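Local atomic coordinates of tautomerase (Advenella mimigardefordensis DPN7, PDB entry 6VVW), a protein that belongs to the tautomerase superfamily and is built from two consecutive beta-alpha-beta units, assembling as a trimer. Residues Thr87-Leu92 with Ser97-Met102. Numbering follows the deposited sequence.
Sequences TAVTTL and SCIRTM
In the second beta-alpha-beta unit of this tautomerase-superfamily fold, made of strand 62-69, helix 74-92 and strand 99-106, the last turns of the helix meet the start of the returning strand through Ala88, Val89 and Ile99. A short connection of four residues turns the chain back, and the contact is wholly apolar, burying 112 Å² with no hydrogen bond across it. Ile99 carries the strand's side of the contact: its CG1 branch leaves the strand on the helix side and ends in CD1, which reaches the helix between two side chains. Ile99 CD1 lies 3.7 Å from Ala88 CB and 3.9 Å from Val89 CG2. Because CG1 of Ile99 is turned anti to the carbonyl carbon (chi1 -72°), CG1 itself also approaches Ala88 CB, at 4.0 Å, while the CG2 branch takes no part. Ala88 points toward the strand, and its CA is 7.8 Å from Ile99 CA, the nearest CA pair between the segments; its small side chain is consistent with this close approach. Val62 on the neighbouring strand, Asn85 one turn earlier in the helix and Val94 in the connection also touch Ile99, which is buried. Farther along the strand, Thr101 and Met102 pair antiparallel with a strand of a second subunit, so the sheet continues across the interface. On the helix flank turned from the strand, Thr87 O accepts two bonds, from Thr91 N at 3.0 Å and from Thr90 OG1 at 2.7 Å, the hydroxyl lying 24° off the carbonyl plane.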
ATOM      1  N   THR A  87      17.572  -9.427  -7.092  1.00 22.49           N
ATOM      2  CA  THR A  87      17.025 -10.587  -6.395  1.00 22.35           C
ATOM      3  C   THR A  87      15.666 -10.972  -6.956  1.00 22.35           C
ATOM      4  O   THR A  87      15.397 -12.153  -7.225  1.00 21.75           O
ATOM      5  CB  THR A  87      16.918 -10.278  -4.900  1.00 21.58           C
ATOM      6  OG1 THR A  87      18.227 -10.170  -4.340  1.00 21.55           O
ATOM      7  CG2 THR A  87      16.156 -11.360  -4.157  1.00 20.71           C
ATOM      8  N   ALA A  88      14.785  -9.980  -7.112  1.00 22.81           N
ATOM      9  CA  ALA A  88      13.479 -10.230  -7.694  1.00 18.92           C
ATOM     10  C   ALA A  88      13.612 -10.947  -9.017  1.00 22.49           C
ATOM     11  O   ALA A  88      12.875 -11.898  -9.300  1.00 24.44           O
ATOM     12  CB  ALA A  88      12.733  -8.917  -7.880  1.00 17.84           C
ATOM     13  N   VAL A  89      14.549 -10.507  -9.846  1.00 20.26           N
ATOM     14  CA  VAL A  89      14.771 -11.184 -11.111  1.00 21.82           C
ATOM     15  C   VAL A  89      15.242 -12.615 -10.874  1.00 24.63           C
ATOM     16  O   VAL A  89      14.630 -13.574 -11.363  1.00 26.01           O
ATOM     17  CB  VAL A  89      15.769 -10.395 -11.967  1.00 19.49           C
ATOM     18  CG1 VAL A  89      16.302 -11.275 -13.060  1.00 22.46           C
ATOM     19  CG2 VAL A  89      15.094  -9.203 -12.559  1.00 18.08           C
ATOM     20  N   THR A  90      16.341 -12.780 -10.124  1.00 24.83           N
ATOM     21  CA  THR A  90      16.962 -14.095  -9.986  1.00 21.69           C
ATOM     22  C   THR A  90      15.949 -15.129  -9.535  1.00 24.79           C
ATOM     23  O   THR A  90      15.792 -16.178 -10.168  1.00 26.13           O
ATOM     24  CB  THR A  90      18.133 -14.059  -8.994  1.00 21.44           C
ATOM     25  OG1 THR A  90      17.696 -13.510  -7.751  1.00 22.97           O
ATOM     26  CG2 THR A  90      19.297 -13.233  -9.524  1.00 24.83           C
ATOM     27  N   THR A  91      15.218 -14.831  -8.460  1.00 27.15           N
ATOM     28  CA  THR A  91      14.453 -15.844  -7.744  1.00 24.22           C
ATOM     29  C   THR A  91      12.940 -15.720  -7.907  1.00 24.90           C
ATOM     30  O   THR A  91      12.215 -16.613  -7.459  1.00 28.39           O
ATOM     31  CB  THR A  91      14.846 -15.806  -6.258  1.00 25.15           C
ATOM     32  OG1 THR A  91      16.267 -15.874  -6.173  1.00 25.88           O
ATOM     33  CG2 THR A  91      14.315 -16.980  -5.499  1.00 26.65           C
ATOM     34  N   LEU A  92      12.435 -14.668  -8.555  1.00 23.34           N
ATOM     35  CA  LEU A  92      11.043 -14.649  -8.981  1.00 20.90           C
ATOM     36  C   LEU A  92      10.867 -14.980 -10.451  1.00 21.77           C
ATOM     37  O   LEU A  92       9.727 -15.102 -10.904  1.00 23.14           O
ATOM     38  CB  LEU A  92      10.406 -13.285  -8.717  1.00 20.70           C
ATOM     39  CG  LEU A  92      10.158 -12.842  -7.283  1.00 20.26           C
ATOM     40  CD1 LEU A  92       9.410 -11.529  -7.310  1.00 17.41           C
ATOM     41  CD2 LEU A  92       9.369 -13.885  -6.498  1.00 25.07           C
ATOM     42  N   SER A  97      12.984  -5.188 -16.145  1.00 24.32           N
ATOM     43  CA  SER A  97      12.220  -4.009 -16.522  1.00 20.79           C
ATOM     44  C   SER A  97      10.874  -3.897 -15.832  1.00 22.09           C
ATOM     45  O   SER A  97      10.306  -2.799 -15.803  1.00 19.04           O
ATOM     46  CB  SER A  97      11.969  -4.014 -18.018  1.00 20.69           C
ATOM     47  OG  SER A  97      10.717  -3.394 -18.268  1.00 25.12           O
ATOM     48  N   CYS A  98      10.330  -4.996 -15.303  1.00 23.28           N
ATOM     49  CA  CYS A  98       8.930  -5.026 -14.889  1.00 21.54           C
ATOM     50  C   CYS A  98       8.747  -4.857 -13.398  1.00 17.92           C
ATOM     51  O   CYS A  98       7.609  -4.928 -12.914  1.00 19.04           O
ATOM     52  CB  CYS A  98       8.265  -6.335 -15.313  1.00 22.29           C
ATOM     53  SG  CYS A  98       8.395  -7.618 -14.081  1.00 22.45           S
ATOM     54  N   ILE A  99       9.824  -4.625 -12.665  1.00 17.86           N
ATOM     55  CA  ILE A  99       9.750  -4.402 -11.229  1.00 17.94           C
ATOM     56  C   ILE A  99       9.693  -2.907 -10.964  1.00 18.70           C
ATOM     57  O   ILE A  99      10.578  -2.158 -11.382  1.00 20.93           O
ATOM     58  CB  ILE A  99      10.944  -5.041 -10.520  1.00 20.13           C
ATOM     59  CG1 ILE A  99      10.766  -6.573 -10.529  1.00 17.66           C
ATOM     60  CG2 ILE A  99      11.081  -4.459  -9.112  1.00 14.51           C
ATOM     61  CD1 ILE A  99      11.948  -7.345 -11.082  1.00 18.28           C
ATOM     62  N   ARG A 100       8.650  -2.464 -10.290  1.00 16.70           N
ATOM     63  CA  ARG A 100       8.530  -1.070  -9.922  1.00 15.76           C
ATOM     64  C   ARG A 100       8.681  -0.990  -8.421  1.00 17.36           C
ATOM     65  O   ARG A 100       7.790  -1.408  -7.684  1.00 18.27           O
ATOM     66  CB  ARG A 100       7.201  -0.495 -10.375  1.00 14.82           C
ATOM     67  CG  ARG A 100       7.158  -0.356 -11.826  1.00 15.78           C
ATOM     68  CD  ARG A 100       8.450   0.247 -12.315  1.00 15.59           C
ATOM     69  NE  ARG A 100       8.268   0.788 -13.649  1.00 16.35           N
ATOM     70  CZ  ARG A 100       8.815   0.282 -14.746  1.00 15.11           C
ATOM     71  NH1 ARG A 100       9.603  -0.771 -14.671  1.00 17.41           N
ATOM     72  NH2 ARG A 100       8.572   0.834 -15.920  1.00 16.64           N
ATOM     73  N   THR A 101       9.803  -0.469  -7.967  1.00 15.78           N
ATOM     74  CA  THR A 101      10.005  -0.243  -6.551  1.00 17.59           C
ATOM     75  C   THR A 101       9.683   1.202  -6.214  1.00 18.79           C
ATOM     76  O   THR A 101       9.652   2.079  -7.077  1.00 18.87           O
ATOM     77  CB  THR A 101      11.431  -0.583  -6.157  1.00 16.50           C
ATOM     78  OG1 THR A 101      11.799  -1.775  -6.846  1.00 14.33           O
ATOM     79  CG2 THR A 101      11.536  -0.834  -4.680  1.00 14.76           C
ATOM     80  N   MET A 102       9.432   1.435  -4.940  1.00 18.25           N
ATOM     81  CA  MET A 102       8.839   2.682  -4.491  1.00 18.43           C
ATOM     82  C   MET A 102       9.353   2.905  -3.073  1.00 18.83           C
ATOM     83  O   MET A 102       8.880   2.259  -2.135  1.00 15.03           O
ATOM     84  CB  MET A 102       7.320   2.598  -4.533  1.00 19.48           C
ATOM     85  CG  MET A 102       6.693   2.610  -5.917  1.00 19.70           C
ATOM     86  SD  MET A 102       6.754   1.034  -6.759  1.00 28.58           S
ATOM     87  CE  MET A 102       6.077   0.042  -5.438  1.00 24.55           C
TER